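Local atomic coordinates of trypsin inhibitor BGIT (Momordica charantia, PDB entry 1VBW), a protein that inhibits trypsin, a serine endopeptidase, as a member of the potato type I family of protease inhibitors. Residues Ser7-Val13 with Val61-Ile67; Gly14-Ala20 with Arg58-Ala62; Val31-Lys37 with Asp49-Val55. One frame throughout, in Å; residues are numbered along the deposited sequence. Where two conformers were deposited one is given.

How the contacts relate
Contact 3 is the most central, about 4 Å from the chain centre: two parallel strands, regularly hydrogen-bonded, with V51 and V53 on the helix side and arginines with V34, I36 and W54 on the other. Contacts 1 and 2, centred about 6 and 10 Å out, each have a lone bridge between irregular segments and share V61 and A62; all three are partly buried. Contact 1 covers part of the core with W9, P65 and I67, while three of its carbonyls bind potassium or sodium. Contact 2 is mostly backbone hydrogen bonding round a helix start. P65 CB packs on V51 CG1 at 3.7 Å, and V61 CG2 on V53 CG1 at 3.6 Å, joining both to contact 3.

Contact 1 of 3, residues Ser7-Val13 with Val61-Ile67; sequences SSWPQLV and VARPPTI. With K (potassium ion), chain B; NA (sodium ion), chain C.
In this potato type I inhibitor fold, the segment ahead of helix 17-27 runs antiparallel to the C-terminal segment, paired as S7 with I67, S8 with T66, W9 with P65 and P10 with P64. S8 and T66 are extended and form a single non-hydrogen-bonded pair, CA to CA 4.2 Å. Two backbone bonds flank it: I67 N gives to S7 O at 2.9 Å, and W9 N to P65 O at 2.8 Å. At the pair, S8 (chi1 t) and T66 (chi1 m) join OG to OG1 at 2.8 Å, two small hydroxyls sharing a hydrogen bond; either may be donor.

Residues 10-12 make a 3-10 turn, L12 N bonding to W9 O at 3.0 Å; P10 suits its start, having no amide hydrogen to satisfy. P64 and P65 likewise bring no donor to the loop leading into the short strand about 66-67. V61 O accepts from G14 N and V61 N gives to S15 O, both in contact 2; A62 N probably bonds to W54 O, and R63 folds back, NH2 reaching A62 O at 2.9 Å.

W9 (chi1 m, chi2 -99°) is buried, its NE1 satisfied by E27 and its CZ3 4.3 Å from I67 CG1. P65 CD packs against W9 CB (4.4 Å) and L12 CB (4.3 Å). V13 CG1 lies 4.2 Å from P64 CD.

T66 O is 2.7 Å from a sodium shared with water 4, R52 and G68. The potassium takes Q11 O and V13 O, each at 2.5 Å, and three waters, water 1 closest at 2.4 Å.

Contact 2 of 3, residues Gly14-Ala20 with Arg58-Ala62; sequences GSTGAAA and RGIVA
Backbone hydrogen bonds dominate here, where the start of helix 17-27 meets the turn after strand 50-55. The segments run antiparallel with one bridge, T16 with I60, CA to CA 4.5 Å. V61 N gives to S15 O at 2.8 Å and G17 N to G59 O at 2.8 Å, either side of the bridged pair; G14 N reaches V61 O at 2.9 Å.

T16 is the N-cap: with chi1 p its OG1 accepts from A19 N at 3.0 Å. A20 N to T16 O, 3.0 Å, is the first regular helical bond.

Glycine serves the turns. G14 (phi 88°, psi -14°) and G59 (85°, 19°) have positive phi, where a CB would crowd the preceding carbonyl.

Apolar packing is slight. V61 (chi1 t) brings CG2 to 3.7 Å from A20 CB and 3.9 Å from G17 CA; small residues let the valine close on the helix.

Thus one first-turn amide is satisfied by T16 OG1 within its own segment and another, G17 N, by G59 O across the contact.

Contact 3 of 3, residues Val31-Lys37 with Asp49-Val55; sequences VRAVIIK and DRVRVWV. With NA (sodium ion), chain C.
This is parallel strand pairing at the heart of the sheet, strand 32-37 at its edge and 50-55 in the middle, the other neighbour of 50-55 being antiparallel strand 66-67. The axes lie 4.5 Å apart at 28°. Register runs from R32 with R50 to K37 with V55. Six backbone bonds alternate in direction, from R32 N to D49 O (2.9 Å) and V51 N to R32 O (3.0 Å) through to V55 N to I36 O (2.9 Å).

In potato type I inhibitors the loop between these strands carries the reactive site. The guanidinium groups of R50 and R52 bond to it, R50 to D45 and also the carboxylate of G68, R52 to T43 O, consistent with bracing that loop. R52 N is 2.9 Å from the sodium, whose site T66 and G68 also form.

On the opposite face V51 and V53 (both chi1 t) meet I24 of helix 17-27; beta-branched valines suit an extended, buried strand. On the arginine face I36 lies over the W54 ring, CG2 to CZ3 3.5 Å.

Contact 1 of 3, residues Ser7-Val13 with Val61-Ile67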
loop_
_atom_site.group_PDB
_atom_site.type_symbol
_atom_site.label_atom_id
_atom_site.label_comp_id
_atom_site.label_asym_id
_atom_site.label_seq_id
_atom_site.Cartn_x
_atom_site.Cartn_y
_atom_site.Cartn_z
ATOM N N SER A 7 -5.073 8.379 3.083
ATOM C CA SER A 7 -3.746 7.919 3.429
ATOM C C SER A 7 -3.679 6.533 4.079
ATOM O O SER A 7 -2.606 6.049 4.354
ATOM C CB SER A 7 -3.026 8.978 4.257
ATOM O OG SER A 7 -3.793 9.287 5.352
ATOM N N SER A 8 -4.848 5.887 4.274
ATOM C CA SER A 8 -4.818 4.479 4.683
ATOM C C SER A 8 -6.040 3.795 4.090
ATOM O O SER A 8 -7.085 4.420 3.880
ATOM C CB SER A 8 -4.712 4.332 6.207
ATOM O OG SER A 8 -4.432 2.988 6.564
ATOM N N TRP A 9 -5.853 2.526 3.822
ATOM C CA TRP A 9 -6.863 1.701 3.136
ATOM C C TRP A 9 -7.144 0.435 3.931
ATOM O O TRP A 9 -6.853 -0.688 3.504
ATOM C CB TRP A 9 -6.368 1.311 1.722
ATOM C CG TRP A 9 -6.382 2.481 0.790
ATOM C CD1 TRP A 9 -7.341 2.749 -0.116
ATOM C CD2 TRP A 9 -5.382 3.526 0.657
ATOM N NE1 TRP A 9 -7.064 3.910 -0.819
ATOM C CE2 TRP A 9 -5.844 4.392 -0.357
ATOM C CE3 TRP A 9 -4.160 3.797 1.257
ATOM C CZ2 TRP A 9 -5.139 5.523 -0.756
ATOM C CZ3 TRP A 9 -3.458 4.929 0.880
ATOM C CH2 TRP A 9 -3.949 5.789 -0.122
ATOM N N PRO A 10 -7.714 0.597 5.124
ATOM C CA PRO A 10 -7.882 -0.611 5.984
ATOM C C PRO A 10 -8.772 -1.645 5.372
ATOM O O PRO A 10 -8.617 -2.842 5.713
ATOM C CB PRO A 10 -8.508 -0.000 7.265
ATOM C CG PRO A 10 -9.166 1.265 6.823
ATOM C CD PRO A 10 -8.186 1.815 5.767
ATOM N N GLN A 11 -9.717 -1.309 4.497
ATOM C CA GLN A 11 -10.602 -2.298 3.932
ATOM C C GLN A 11 -9.945 -3.169 2.891
ATOM O O GLN A 11 -10.573 -4.146 2.433
ATOM C CB GLN A 11 -11.865 -1.672 3.308
ATOM C CG GLN A 11 -12.727 -0.939 4.304
ATOM C CD GLN A 11 -14.063 -0.531 3.655
ATOM O OE1 GLN A 11 -14.766 -1.313 3.037
ATOM N NE2 GLN A 11 -14.373 0.754 3.734
ATOM N N LEU A 12 -8.704 -2.862 2.473
ATOM C CA LEU A 12 -8.053 -3.689 1.456
ATOM C C LEU A 12 -7.384 -4.934 1.999
ATOM O O LEU A 12 -6.963 -5.781 1.200
ATOM C CB LEU A 12 -7.098 -2.849 0.625
ATOM C CG LEU A 12 -7.760 -1.747 -0.207
ATOM C CD1 LEU A 12 -6.715 -0.923 -0.923
ATOM C CD2 LEU A 12 -8.734 -2.362 -1.239
ATOM N N VAL A 13 -7.323 -5.106 3.323
ATOM C CA VAL A 13 -6.828 -6.397 3.812
ATOM C C VAL A 13 -7.774 -7.479 3.333
ATOM O O VAL A 13 -8.979 -7.333 3.298
ATOM C CB VAL A 13 -6.646 -6.445 5.332
ATOM C CG1 VAL A 13 -5.637 -5.369 5.744
ATOM C CG2 VAL A 13 -7.963 -6.304 6.081
ATOM N N VAL A 61 -3.421 -9.210 0.407
ATOM C CA VAL A 61 -3.014 -8.140 1.318
ATOM C C VAL A 61 -3.216 -8.542 2.775
ATOM O O VAL A 61 -4.307 -8.937 3.179
ATOM C CB VAL A 61 -3.824 -6.876 0.985
ATOM C CG1 VAL A 61 -3.439 -5.701 1.913
ATOM C CG2 VAL A 61 -3.643 -6.445 -0.451
ATOM N N ALA A 62 -2.130 -8.412 3.551
ATOM C CA ALA A 62 -2.074 -8.950 4.889
ATOM C C ALA A 62 -1.782 -7.894 5.941
ATOM O O ALA A 62 -1.655 -8.262 7.117
ATOM C CB ALA A 62 -0.998 -10.037 4.978
ATOM N N ARG A 63 -1.650 -6.641 5.549
ATOM C CA ARG A 63 -1.512 -5.511 6.473
ATOM C C ARG A 63 -2.288 -4.322 5.869
ATOM O O ARG A 63 -2.383 -4.254 4.628
ATOM C CB ARG A 63 -0.065 -5.048 6.649
ATOM C CG ARG A 63 0.915 -6.139 7.106
ATOM C CD ARG A 63 0.683 -6.504 8.580
ATOM N NE ARG A 63 1.719 -7.413 9.051
ATOM C CZ ARG A 63 1.796 -8.701 8.837
ATOM N NH1 ARG A 63 2.824 -9.422 9.321
ATOM N NH2 ARG A 63 0.822 -9.326 8.142
ATOM N N PRO A 64 -2.799 -3.402 6.657
ATOM C CA PRO A 64 -3.588 -2.244 6.071
ATOM C C PRO A 64 -2.675 -1.301 5.318
ATOM O O PRO A 64 -1.761 -0.716 5.922
ATOM C CB PRO A 64 -4.189 -1.551 7.334
ATOM C CG PRO A 64 -3.322 -1.999 8.433
ATOM C CD PRO A 64 -2.772 -3.331 8.128
ATOM N N PRO A 65 -2.825 -1.139 4.015
ATOM C CA PRO A 65 -1.920 -0.259 3.293
ATOM C C PRO A 65 -2.043 1.180 3.768
ATOM O O PRO A 65 -3.147 1.691 3.897
ATOM C CB PRO A 65 -2.347 -0.420 1.832
ATOM C CG PRO A 65 -3.006 -1.776 1.767
ATOM C CD PRO A 65 -3.727 -1.869 3.090
ATOM N N THR A 66 -0.895 1.816 3.986
ATOM C CA THR A 66 -0.860 3.174 4.510
ATOM C C THR A 66 0.265 3.928 3.809
ATOM O O THR A 66 1.300 3.336 3.515
ATOM C CB THR A 66 -0.599 3.061 6.037
ATOM O OG1 THR A 66 -1.696 2.274 6.600
ATOM C CG2 THR A 66 -0.621 4.430 6.659
ATOM N N ILE A 67 0.098 5.220 3.594
ATOM C CA ILE A 67 1.195 6.053 3.097
ATOM C C ILE A 67 2.363 5.987 4.068
ATOM O O ILE A 67 2.223 6.051 5.296
ATOM C CB ILE A 67 0.766 7.502 2.903
ATOM C CG1 ILE A 67 -0.259 7.630 1.770
ATOM C CG2 ILE A 67 1.977 8.388 2.657
ATOM C CD1 ILE A 67 -0.754 9.047 1.496
HETATM K K K B . -11.355 -6.395 3.262
HETATM NA NA NA C . 3.847 2.630 2.946
HETATM O O HOH W 1 -13.427 -6.117 2.034
HETATM O O HOH W 2 -11.023 -7.357 0.779
HETATM O O HOH W 3 -12.230 -8.258 4.819
HETATM O O HOH W 4 3.441 1.554 5.420
#

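Contact 2 of 3, residues Gly14-Ala20 with Arg58-Ala62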
loop_
_atom_site.group_PDB
_atom_site.type_symbol
_atom_site.label_atom_id
_atom_site.label_comp_id
_atom_site.label_asym_id
_atom_site.label_seq_id
_atom_site.Cartn_x
_atom_site.Cartn_y
_atom_site.Cartn_z
ATOM N N GLY A 14 -7.152 -8.618 2.918
ATOM C CA GLY A 14 -7.946 -9.695 2.361
ATOM C C GLY A 14 -8.179 -9.607 0.892
ATOM O O GLY A 14 -8.600 -10.620 0.316
ATOM N N SER A 15 -7.919 -8.475 0.262
ATOM C CA SER A 15 -8.001 -8.294 -1.174
ATOM C C SER A 15 -6.720 -8.823 -1.823
ATOM O O SER A 15 -5.716 -9.028 -1.165
ATOM C CB SER A 15 -8.164 -6.792 -1.538
ATOM O OG SER A 15 -9.384 -6.292 -0.978
ATOM N N THR A 16 -6.754 -8.986 -3.139
ATOM C CA THR A 16 -5.480 -9.267 -3.820
ATOM C C THR A 16 -4.663 -7.995 -3.898
ATOM O O THR A 16 -5.136 -6.834 -3.905
ATOM C CB THR A 16 -5.715 -9.755 -5.254
ATOM O OG1 THR A 16 -6.293 -8.654 -6.032
ATOM C CG2 THR A 16 -6.703 -10.912 -5.274
ATOM N N GLY A 17 -3.317 -8.203 -3.989
ATOM C CA GLY A 17 -2.444 -7.056 -4.132
ATOM C C GLY A 17 -2.741 -6.218 -5.345
ATOM O O GLY A 17 -2.650 -4.983 -5.299
ATOM N N ALA A 18 -3.059 -6.860 -6.480
ATOM C CA ALA A 18 -3.354 -6.103 -7.698
ATOM C C ALA A 18 -4.590 -5.251 -7.545
ATOM O O ALA A 18 -4.595 -4.067 -7.948
ATOM C CB ALA A 18 -3.566 -7.103 -8.861
ATOM N N ALA A 19 -5.638 -5.832 -6.951
ATOM C CA ALA A 19 -6.861 -5.039 -6.752
ATOM C C ALA A 19 -6.534 -3.840 -5.863
ATOM O O ALA A 19 -7.015 -2.710 -6.101
ATOM C CB ALA A 19 -7.976 -5.862 -6.174
ATOM N N ALA A 20 -5.778 -4.089 -4.796
ATOM C CA ALA A 20 -5.424 -3.025 -3.877
ATOM C C ALA A 20 -4.640 -1.920 -4.524
ATOM O O ALA A 20 -4.903 -0.727 -4.321
ATOM C CB ALA A 20 -4.674 -3.626 -2.693
ATOM N N ARG A 58 0.549 -15.927 -1.468
ATOM C CA ARG A 58 -0.481 -16.057 -2.507
ATOM C C ARG A 58 -0.916 -14.705 -3.066
ATOM O O ARG A 58 -1.843 -14.599 -3.876
ATOM C CB ARG A 58 -1.747 -16.767 -2.034
ATOM C CG ARG A 58 -1.398 -18.181 -1.559
ATOM C CD ARG A 58 -2.681 -18.903 -1.108
ATOM N NE ARG A 58 -2.266 -20.116 -0.357
ATOM C CZ ARG A 58 -3.099 -20.782 0.407
ATOM N NH1 ARG A 58 -4.380 -20.411 0.452
ATOM N NH2 ARG A 58 -2.656 -21.873 1.054
ATOM N N GLY A 59 -0.253 -13.638 -2.576
ATOM C CA GLY A 59 -0.534 -12.304 -3.119
ATOM C C GLY A 59 -1.722 -11.604 -2.459
ATOM O O GLY A 59 -2.176 -10.611 -3.030
ATOM N N ILE A 60 -2.150 -12.019 -1.289
ATOM C CA ILE A 60 -3.280 -11.415 -0.569
ATOM C C ILE A 60 -2.725 -10.369 0.395
ATOM O O ILE A 60 -1.773 -10.589 1.094
ATOM C CB ILE A 60 -4.082 -12.493 0.172
ATOM C CG1 ILE A 60 -4.667 -13.504 -0.836
ATOM C CG2 ILE A 60 -5.164 -11.860 1.011
ATOM C CD1 ILE A 60 -5.653 -12.892 -1.820
ATOM N N VAL A 61 -3.421 -9.210 0.407
ATOM C CA VAL A 61 -3.014 -8.140 1.318
ATOM C C VAL A 61 -3.216 -8.542 2.775
ATOM O O VAL A 61 -4.307 -8.937 3.179
ATOM C CB VAL A 61 -3.824 -6.876 0.985
ATOM C CG1 VAL A 61 -3.439 -5.701 1.913
ATOM C CG2 VAL A 61 -3.643 -6.445 -0.451
ATOM N N ALA A 62 -2.130 -8.412 3.551
ATOM C CA ALA A 62 -2.074 -8.950 4.889
ATOM C C ALA A 62 -1.782 -7.894 5.941
ATOM O O ALA A 62 -1.655 -8.262 7.117
ATOM C CB ALA A 62 -0.998 -10.037 4.978
#

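Contact 3 of 3, residues Val31-Lys37 with Asp49-Val55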
loop_
_atom_site.group_PDB
_atom_site.type_symbol
_atom_site.label_atom_id
_atom_site.label_comp_id
_atom_site.label_asym_id
_atom_site.label_seq_id
_atom_site.Cartn_x
_atom_site.Cartn_y
_atom_site.Cartn_z
ATOM N N VAL A 31 0.067 8.880 -4.947
ATOM C CA VAL A 31 0.851 7.769 -4.416
ATOM C C VAL A 31 1.009 6.685 -5.479
ATOM O O VAL A 31 0.189 6.515 -6.367
ATOM C CB VAL A 31 0.245 7.159 -3.142
ATOM C CG1 VAL A 31 0.023 8.232 -2.080
ATOM C CG2 VAL A 31 -1.024 6.380 -3.418
ATOM N N ARG A 32 2.071 5.911 -5.287
ATOM C CA ARG A 32 2.291 4.670 -6.003
ATOM C C ARG A 32 2.328 3.552 -4.997
ATOM O O ARG A 32 3.033 3.635 -3.964
ATOM C CB ARG A 32 3.638 4.735 -6.780
ATOM C CG ARG A 32 4.032 3.406 -7.379
ATOM C CD ARG A 32 5.220 3.539 -8.328
ATOM N NE ARG A 32 5.726 2.257 -8.756
ATOM C CZ ARG A 32 6.735 1.579 -8.174
ATOM N NH1 ARG A 32 7.431 2.137 -7.178
ATOM N NH2 ARG A 32 7.060 0.389 -8.630
ATOM N N ALA A 33 1.555 2.489 -5.283
ATOM C CA ALA A 33 1.518 1.321 -4.419
ATOM C C ALA A 33 2.585 0.332 -4.870
ATOM O O ALA A 33 2.734 0.025 -6.057
ATOM C CB ALA A 33 0.143 0.697 -4.493
ATOM N N VAL A 34 3.289 -0.223 -3.903
ATOM C CA VAL A 34 4.434 -1.117 -4.056
ATOM C C VAL A 34 4.059 -2.458 -3.430
ATOM O O VAL A 34 3.885 -2.464 -2.227
ATOM C CB VAL A 34 5.685 -0.514 -3.398
ATOM C CG1 VAL A 34 5.506 -0.223 -1.935
ATOM C CG2 VAL A 34 6.923 -1.391 -3.654
ATOM N N ILE A 35 3.955 -3.552 -4.190
ATOM C CA ILE A 35 3.639 -4.866 -3.657
ATOM C C ILE A 35 4.902 -5.498 -3.085
ATOM O O ILE A 35 5.897 -5.606 -3.804
ATOM C CB ILE A 35 3.072 -5.790 -4.767
ATOM C CG1 ILE A 35 1.911 -5.093 -5.440
ATOM C CG2 ILE A 35 2.764 -7.135 -4.152
ATOM C CD1 ILE A 35 0.710 -5.062 -4.526
ATOM N N ILE A 36 4.864 -5.924 -1.843
ATOM C CA ILE A 36 6.026 -6.486 -1.182
ATOM C C ILE A 36 5.566 -7.660 -0.330
ATOM O O ILE A 36 4.583 -7.542 0.397
ATOM C CB ILE A 36 6.744 -5.504 -0.235
ATOM C CG1 ILE A 36 7.013 -4.170 -0.886
ATOM C CG2 ILE A 36 8.019 -6.180 0.238
ATOM C CD1 ILE A 36 7.608 -3.157 0.082
ATOM N N LYS A 37 6.276 -8.768 -0.391
ATOM C CA LYS A 37 5.903 -9.920 0.421
ATOM C C LYS A 37 6.192 -9.646 1.890
ATOM O O LYS A 37 7.292 -9.181 2.246
ATOM C CB LYS A 37 6.688 -11.180 0.006
ATOM C CG LYS A 37 6.262 -12.474 0.700
ATOM C CD LYS A 37 6.780 -13.724 -0.011
ATOM C CE LYS A 37 6.534 -15.002 0.790
ATOM N NZ LYS A 37 7.696 -15.925 0.742
ATOM N N ASP A 49 4.731 9.681 -0.935
ATOM C CA ASP A 49 4.310 9.257 -2.261
ATOM C C ASP A 49 4.258 7.736 -2.408
ATOM O O ASP A 49 4.015 7.245 -3.518
ATOM C CB ASP A 49 5.260 9.833 -3.335
ATOM C CG ASP A 49 6.704 9.457 -3.089
ATOM O OD1 ASP A 49 7.318 8.831 -3.986
ATOM O OD2 ASP A 49 7.259 9.844 -2.058
ATOM N N ARG A 50 4.477 7.007 -1.319
ATOM C CA ARG A 50 4.616 5.558 -1.350
ATOM C C ARG A 50 3.547 4.903 -0.464
ATOM O O ARG A 50 3.331 5.360 0.651
ATOM C CB ARG A 50 5.985 5.191 -0.778
ATOM C CG ARG A 50 6.314 3.705 -0.758
ATOM C CD ARG A 50 7.737 3.433 -0.297
ATOM N NE ARG A 50 8.005 3.984 1.022
ATOM C CZ ARG A 50 9.219 4.261 1.487
ATOM N NH1 ARG A 50 9.367 4.740 2.726
ATOM N NH2 ARG A 50 10.294 4.097 0.703
ATOM N N VAL A 51 2.963 3.830 -0.977
ATOM C CA VAL A 51 2.077 2.963 -0.179
ATOM C C VAL A 51 2.584 1.536 -0.348
ATOM O O VAL A 51 2.394 0.949 -1.418
ATOM C CB VAL A 51 0.611 3.093 -0.563
ATOM C CG1 VAL A 51 -0.238 2.106 0.243
ATOM C CG2 VAL A 51 0.095 4.507 -0.341
ATOM N N ARG A 52 3.161 0.989 0.691
ATOM C CA ARG A 52 3.527 -0.426 0.684
ATOM C C ARG A 52 2.300 -1.300 0.838
ATOM O O ARG A 52 1.498 -1.062 1.755
ATOM C CB ARG A 52 4.548 -0.692 1.785
ATOM C CG ARG A 52 5.857 0.020 1.430
ATOM C CD ARG A 52 6.920 -0.131 2.450
ATOM N NE ARG A 52 8.158 0.347 1.815
ATOM C CZ ARG A 52 8.953 0.968 2.716
ATOM N NH1 ARG A 52 8.481 1.026 3.933
ATOM N NH2 ARG A 52 10.063 1.364 2.242
ATOM N N VAL A 53 2.180 -2.283 0.003
ATOM C CA VAL A 53 1.119 -3.255 0.024
ATOM C C VAL A 53 1.752 -4.607 0.364
ATOM O O VAL A 53 2.348 -5.227 -0.490
ATOM C CB VAL A 53 0.347 -3.300 -1.287
ATOM C CG1 VAL A 53 -0.777 -4.333 -1.203
ATOM C CG2 VAL A 53 -0.232 -1.915 -1.621
ATOM N N TRP A 54 1.625 -4.972 1.654
ATOM C CA TRP A 54 2.281 -6.167 2.154
ATOM C C TRP A 54 1.390 -7.385 1.893
ATOM O O TRP A 54 0.241 -7.384 2.334
ATOM C CB TRP A 54 2.534 -6.038 3.644
ATOM C CG TRP A 54 3.538 -4.974 3.992
ATOM C CD1 TRP A 54 3.287 -3.703 4.454
ATOM C CD2 TRP A 54 4.956 -5.144 3.951
ATOM N NE1 TRP A 54 4.494 -3.050 4.678
ATOM C CE2 TRP A 54 5.527 -3.915 4.383
ATOM C CE3 TRP A 54 5.803 -6.180 3.602
ATOM C CZ2 TRP A 54 6.919 -3.718 4.453
ATOM C CZ3 TRP A 54 7.179 -6.001 3.678
ATOM C CH2 TRP A 54 7.700 -4.783 4.111
ATOM N N VAL A 55 1.937 -8.381 1.213
ATOM C CA VAL A 55 1.119 -9.507 0.748
ATOM C C VAL A 55 1.700 -10.825 1.252
ATOM O O VAL A 55 2.885 -11.006 1.545
ATOM C CB VAL A 55 0.998 -9.540 -0.760
ATOM C CG1 VAL A 55 0.249 -8.298 -1.274
ATOM C CG2 VAL A 55 2.318 -9.711 -1.463
HETATM NA NA NA C . 3.847 2.630 2.946
HETATM O O HOH W 4 3.441 1.554 5.420
#